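Local structure of leucine aminopeptidase (Fimbriiglobus ruber, 7D1B) at residues Asn145-Ala158 and Tyr305-Ile318. The protein is a zinc-binding member of peptidase family M28 that probably acts as a glutaminyl cyclase, closing N-terminal glutamine to pyroglutamate. Numbering follows the deposited sequence. Where two conformers were deposited one is given.
Sequences NWRKPFASANDGTA and YKHWHLLSDTPDKI. With ZN (zinc ion), chain B.
Asp155 and His309 meet at the zinc ion of this M28-family metal site, which Glu188 and a water complete. Asp155 OD2 and His309 NE2 each bind zinc at 2.0 Å. Asp155 OD2 comes to the edge of the imidazole, and carboxylate and ring are nearly coplanar, 15° apart. The other oxygen, Asp155 OD1, is hydrogen-bonded to His130. A water joins Asp155 OD2, His309 N and Asp313 OD2, tying the metal ligands to a second carboxylate. With CG anti to its backbone N, Asp313 reaches the start of helix 153-167. There Asn154 N donates to Asp313 OD1 on the syn side at 2.8 Å, and Ala153 N donates to Asp313 O, nearly straight at 173°. Tyr305 OH donates to the same OD1 from the opposite face, well above the carboxylate plane. Asn154 ND2 lies over the centre of the Tyr305 ring, 3.2 Å above its plane, amide and ring planes 75° apart; Ala236 N bonds Asn154 OD1 and His237 ND1 its ND2. A leucine in place of Tyr305 would probably leave Asp313 OD1 with one donor fewer and the Asn154 amide without the ring face it rests on. Farther along, Leu311 CD1 packs against Asn145 and Lys148. The Phe150 ring turns its edge to the backbone, CE1 lying 3.2 Å from Leu310 O.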
loop_
_atom_site.group_PDB
_atom_site.type_symbol
_atom_site.label_atom_id
_atom_site.label_comp_id
_atom_site.label_asym_id
_atom_site.label_seq_id
_atom_site.Cartn_x
_atom_site.Cartn_y
_atom_site.Cartn_z
ATOM N N ASN A 145 16.855 -7.395 20.302
ATOM C CA ASN A 145 15.536 -7.528 19.703
ATOM C C ASN A 145 15.551 -7.403 18.186
ATOM O O ASN A 145 14.552 -7.752 17.548
ATOM C CB ASN A 145 14.565 -6.518 20.310
ATOM C CG ASN A 145 14.156 -6.899 21.706
ATOM O OD1 ASN A 145 14.114 -8.083 22.037
ATOM N ND2 ASN A 145 13.866 -5.908 22.540
ATOM N N TRP A 146 16.645 -6.920 17.593
ATOM C CA TRP A 146 16.753 -6.939 16.143
ATOM C C TRP A 146 16.918 -8.347 15.600
ATOM O O TRP A 146 16.850 -8.527 14.380
ATOM C CB TRP A 146 17.934 -6.093 15.684
ATOM C CG TRP A 146 17.812 -4.635 15.986
ATOM C CD1 TRP A 146 16.835 -4.005 16.729
ATOM C CD2 TRP A 146 18.703 -3.608 15.536
ATOM N NE1 TRP A 146 17.077 -2.655 16.764
ATOM C CE2 TRP A 146 18.217 -2.384 16.045
ATOM C CE3 TRP A 146 19.868 -3.605 14.756
ATOM C CZ2 TRP A 146 18.847 -1.167 15.782
ATOM C CZ3 TRP A 146 20.494 -2.398 14.499
ATOM C CH2 TRP A 146 19.987 -1.196 15.015
ATOM N N ARG A 147 17.120 -9.342 16.466
ATOM C CA ARG A 147 17.271 -10.707 15.988
ATOM C C ARG A 147 15.957 -11.470 16.001
ATOM O O ARG A 147 15.922 -12.629 15.571
ATOM C CB ARG A 147 18.288 -11.440 16.858
ATOM C CG ARG A 147 19.577 -10.661 17.069
ATOM C CD ARG A 147 20.826 -11.464 16.707
ATOM N NE ARG A 147 21.469 -12.116 17.853
ATOM C CZ ARG A 147 20.929 -13.050 18.640
ATOM N NH1 ARG A 147 21.643 -13.547 19.643
ATOM N NH2 ARG A 147 19.717 -13.536 18.416
ATOM N N LYS A 148 14.890 -10.854 16.447
ATOM C CA LYS A 148 13.600 -11.516 16.539
ATOM C C LYS A 148 12.750 -11.230 15.308
ATOM O O LYS A 148 12.941 -10.211 14.637
ATOM C CB LYS A 148 12.868 -11.035 17.793
ATOM C CG LYS A 148 13.627 -11.400 19.073
ATOM C CD LYS A 148 12.913 -10.929 20.326
ATOM C CE LYS A 148 13.601 -11.441 21.584
ATOM N NZ LYS A 148 12.926 -10.936 22.808
ATOM N N PRO A 149 11.813 -12.118 14.976
ATOM C CA PRO A 149 11.001 -11.907 13.769
ATOM C C PRO A 149 10.078 -10.706 13.919
ATOM O O PRO A 149 9.402 -10.537 14.941
ATOM C CB PRO A 149 10.209 -13.215 13.630
ATOM C CG PRO A 149 10.275 -13.868 14.971
ATOM C CD PRO A 149 11.572 -13.438 15.591
ATOM N N PHE A 150 10.048 -9.874 12.883
ATOM C CA PHE A 150 9.270 -8.639 12.870
ATOM C C PHE A 150 8.037 -8.851 11.985
ATOM O O PHE A 150 8.164 -9.035 10.764
ATOM C CB PHE A 150 10.147 -7.487 12.376
ATOM C CG PHE A 150 9.396 -6.204 12.137
ATOM C CD1 PHE A 150 8.603 -5.627 13.129
ATOM C CD2 PHE A 150 9.482 -5.571 10.913
ATOM C CE1 PHE A 150 7.903 -4.432 12.889
ATOM C CE2 PHE A 150 8.798 -4.371 10.671
ATOM C CZ PHE A 150 7.992 -3.812 11.662
ATOM N N ALA A 151 6.842 -8.817 12.598
ATOM C CA ALA A 151 5.609 -9.155 11.892
ATOM C C ALA A 151 5.102 -8.028 11.011
ATOM O O ALA A 151 4.371 -8.292 10.049
ATOM C CB ALA A 151 4.514 -9.502 12.902
ATOM N N SER A 152 5.416 -6.779 11.336
ATOM C CA SER A 152 5.092 -5.665 10.439
ATOM C C SER A 152 3.591 -5.592 10.110
ATOM O O SER A 152 3.217 -5.332 8.975
ATOM C CB SER A 152 5.928 -5.778 9.155
ATOM O OG SER A 152 5.976 -4.570 8.440
ATOM N N ALA A 153 2.717 -5.810 11.101
ATOM C CA ALA A 153 1.292 -5.975 10.792
ATOM C C ALA A 153 0.684 -4.741 10.128
ATOM O O ALA A 153 -0.111 -4.870 9.193
ATOM C CB ALA A 153 0.505 -6.300 12.052
ATOM N N ASN A 154 1.007 -3.547 10.619
ATOM C CA ASN A 154 0.432 -2.310 10.102
ATOM C C ASN A 154 1.296 -1.678 9.016
ATOM O O ASN A 154 1.061 -0.532 8.639
ATOM C CB ASN A 154 0.241 -1.323 11.255
ATOM C CG ASN A 154 -0.695 -0.166 10.913
ATOM O OD1 ASN A 154 -1.663 -0.316 10.151
ATOM N ND2 ASN A 154 -0.421 0.996 11.498
ATOM N N ASP A 155 2.295 -2.391 8.516
ATOM C CA ASP A 155 3.347 -1.791 7.706
ATOM C C ASP A 155 3.512 -2.695 6.491
ATOM O O ASP A 155 4.206 -3.718 6.538
ATOM C CB ASP A 155 4.574 -1.683 8.595
ATOM C CG ASP A 155 5.742 -0.982 7.940
ATOM O OD1 ASP A 155 5.734 -0.739 6.715
ATOM O OD2 ASP A 155 6.732 -0.682 8.683
ATOM N N GLY A 156 2.823 -2.345 5.409
ATOM C CA GLY A 156 2.706 -3.197 4.235
ATOM C C GLY A 156 1.629 -4.251 4.384
ATOM O O GLY A 156 0.699 -4.314 3.576
ATOM N N THR A 157 1.720 -5.059 5.444
ATOM C CA THR A 157 0.841 -6.213 5.590
ATOM C C THR A 157 -0.614 -5.777 5.545
ATOM O O THR A 157 -1.435 -6.394 4.859
ATOM C CB THR A 157 1.134 -6.936 6.906
ATOM O OG1 THR A 157 2.547 -7.116 7.043
ATOM C CG2 THR A 157 0.455 -8.284 6.910
ATOM N N ALA A 158 -0.964 -4.731 6.301
ATOM C CA ALA A 158 -2.368 -4.332 6.367
ATOM C C ALA A 158 -2.883 -3.840 5.024
ATOM O O ALA A 158 -4.071 -4.010 4.732
ATOM C CB ALA A 158 -2.579 -3.276 7.448
ATOM N N TYR A 305 2.203 6.340 14.021
ATOM C CA TYR A 305 1.871 5.016 14.527
ATOM C C TYR A 305 2.858 4.605 15.613
ATOM O O TYR A 305 4.074 4.579 15.394
ATOM C CB TYR A 305 1.955 4.026 13.377
ATOM C CG TYR A 305 1.745 2.579 13.758
ATOM C CD1 TYR A 305 0.683 2.190 14.577
ATOM C CD2 TYR A 305 2.599 1.590 13.276
ATOM C CE1 TYR A 305 0.477 0.845 14.891
ATOM C CE2 TYR A 305 2.401 0.256 13.582
ATOM C CZ TYR A 305 1.336 -0.114 14.384
ATOM O OH TYR A 305 1.096 -1.440 14.679
ATOM N N LYS A 306 2.327 4.256 16.784
ATOM C CA LYS A 306 3.185 4.103 17.948
ATOM C C LYS A 306 4.008 2.826 17.926
ATOM O O LYS A 306 4.990 2.741 18.662
ATOM C CB LYS A 306 2.396 4.197 19.257
ATOM C CG LYS A 306 1.457 3.070 19.511
ATOM C CD LYS A 306 0.713 3.269 20.826
ATOM C CE LYS A 306 -0.208 4.477 20.750
ATOM N NZ LYS A 306 -1.125 4.534 21.927
ATOM N N HIS A 307 3.638 1.828 17.126
ATOM C CA HIS A 307 4.377 0.573 17.076
ATOM C C HIS A 307 5.271 0.464 15.851
ATOM O O HIS A 307 5.730 -0.635 15.511
ATOM C CB HIS A 307 3.431 -0.612 17.236
ATOM C CG HIS A 307 2.658 -0.534 18.499
ATOM N ND1 HIS A 307 3.215 -0.851 19.720
ATOM C CD2 HIS A 307 1.414 -0.065 18.751
ATOM C CE1 HIS A 307 2.320 -0.631 20.665
ATOM N NE2 HIS A 307 1.224 -0.154 20.103
ATOM N N TRP A 308 5.528 1.590 15.189
ATOM C CA TRP A 308 6.344 1.614 13.979
ATOM C C TRP A 308 7.721 1.005 14.221
ATOM O O TRP A 308 8.476 1.465 15.088
ATOM C CB TRP A 308 6.487 3.066 13.562
ATOM C CG TRP A 308 7.300 3.277 12.319
ATOM C CD1 TRP A 308 7.039 2.804 11.064
ATOM C CD2 TRP A 308 8.500 4.054 12.217
ATOM N NE1 TRP A 308 8.002 3.250 10.189
ATOM C CE2 TRP A 308 8.906 4.023 10.868
ATOM C CE3 TRP A 308 9.263 4.785 13.137
ATOM C CZ2 TRP A 308 10.058 4.681 10.416
ATOM C CZ3 TRP A 308 10.406 5.433 12.691
ATOM C CH2 TRP A 308 10.783 5.383 11.343
ATOM N N HIS A 309 8.032 -0.039 13.454
ATOM C CA HIS A 309 9.327 -0.717 13.522
ATOM C C HIS A 309 9.648 -1.232 14.925
ATOM O O HIS A 309 10.823 -1.330 15.308
ATOM C CB HIS A 309 10.434 0.150 12.916
ATOM C CG HIS A 309 10.226 0.382 11.451
ATOM N ND1 HIS A 309 11.000 1.236 10.694
ATOM C CD2 HIS A 309 9.317 -0.160 10.596
ATOM C CE1 HIS A 309 10.544 1.236 9.447
ATOM N NE2 HIS A 309 9.546 0.376 9.353
ATOM N N LEU A 310 8.607 -1.604 15.678
ATOM C CA LEU A 310 8.731 -2.305 16.950
ATOM C C LEU A 310 8.152 -3.704 16.816
ATOM O O LEU A 310 7.262 -3.953 15.993
ATOM C CB LEU A 310 8.008 -1.572 18.093
ATOM C CG LEU A 310 8.537 -0.172 18.390
ATOM C CD1 LEU A 310 7.708 0.492 19.499
ATOM C CD2 LEU A 310 10.009 -0.213 18.799
ATOM N N LEU A 311 8.635 -4.615 17.670
ATOM C CA LEU A 311 8.117 -5.980 17.653
ATOM C C LEU A 311 6.637 -6.039 17.992
ATOM O O LEU A 311 5.977 -7.038 17.670
ATOM C CB LEU A 311 8.905 -6.863 18.617
ATOM C CG LEU A 311 10.358 -7.073 18.192
ATOM C CD1 LEU A 311 11.145 -7.726 19.313
ATOM C CD2 LEU A 311 10.427 -7.918 16.924
ATOM N N SER A 312 6.104 -4.995 18.626
ATOM C CA SER A 312 4.691 -4.902 18.952
ATOM C C SER A 312 3.811 -4.491 17.764
ATOM O O SER A 312 2.606 -4.316 17.952
ATOM C CB SER A 312 4.519 -3.947 20.137
ATOM O OG SER A 312 5.194 -2.721 19.873
ATOM N N ASP A 313 4.358 -4.362 16.557
ATOM C CA ASP A 313 3.543 -4.109 15.366
ATOM C C ASP A 313 2.953 -5.441 14.899
ATOM O O ASP A 313 3.445 -6.084 13.968
ATOM C CB ASP A 313 4.390 -3.447 14.279
ATOM C CG ASP A 313 3.596 -3.113 13.025
ATOM O OD1 ASP A 313 2.343 -3.131 13.076
ATOM O OD2 ASP A 313 4.235 -2.838 11.976
ATOM N N THR A 314 1.886 -5.858 15.575
ATOM C CA THR A 314 1.308 -7.188 15.440
ATOM C C THR A 314 -0.173 -7.075 15.112
ATOM O O THR A 314 -0.759 -5.990 15.204
ATOM C CB THR A 314 1.522 -7.965 16.751
ATOM O OG1 THR A 314 1.051 -7.174 17.849
ATOM C CG2 THR A 314 2.995 -8.283 16.947
ATOM N N PRO A 315 -0.819 -8.186 14.711
ATOM C CA PRO A 315 -2.218 -8.088 14.245
ATOM C C PRO A 315 -3.187 -7.508 15.260
ATOM O O PRO A 315 -4.199 -6.920 14.855
ATOM C CB PRO A 315 -2.561 -9.535 13.865
ATOM C CG PRO A 315 -1.244 -10.074 13.404
ATOM C CD PRO A 315 -0.244 -9.507 14.389
ATOM N N ASP A 316 -2.931 -7.654 16.567
ATOM C CA ASP A 316 -3.843 -7.081 17.554
ATOM C C ASP A 316 -3.847 -5.557 17.553
ATOM O O ASP A 316 -4.713 -4.956 18.199
ATOM C CB ASP A 316 -3.450 -7.555 18.943
ATOM C CG ASP A 316 -2.013 -7.255 19.243
ATOM O OD1 ASP A 316 -1.142 -8.010 18.763
ATOM O OD2 ASP A 316 -1.749 -6.232 19.899
ATOM N N LYS A 317 -2.933 -4.919 16.824
ATOM C CA LYS A 317 -2.953 -3.465 16.697
ATOM C C LYS A 317 -3.863 -2.985 15.576
ATOM O O LYS A 317 -4.066 -1.777 15.435
ATOM C CB LYS A 317 -1.540 -2.924 16.451
ATOM C CG LYS A 317 -0.503 -3.377 17.473
ATOM C CD LYS A 317 -0.907 -3.038 18.918
ATOM C CE LYS A 317 0.198 -3.376 19.919
ATOM N NZ LYS A 317 0.577 -4.810 19.857
ATOM N N ILE A 318 -4.391 -3.886 14.773
ATOM C CA ILE A 318 -5.189 -3.507 13.614
ATOM C C ILE A 318 -6.648 -3.360 14.022
ATOM O O ILE A 318 -7.193 -4.216 14.724
ATOM C CB ILE A 318 -5.057 -4.560 12.506
ATOM C CG1 ILE A 318 -3.586 -4.786 12.143
ATOM C CG2 ILE A 318 -5.901 -4.161 11.294
ATOM C CD1 ILE A 318 -2.840 -3.518 11.724
HETATM ZN ZN ZN B . 8.297 0.080 7.779
HETATM O O HOH W 1 6.873 -8.761 15.591
HETATM O O HOH W 2 6.096 -0.875 11.543
HETATM O O HOH W 3 7.672 2.053 7.385
#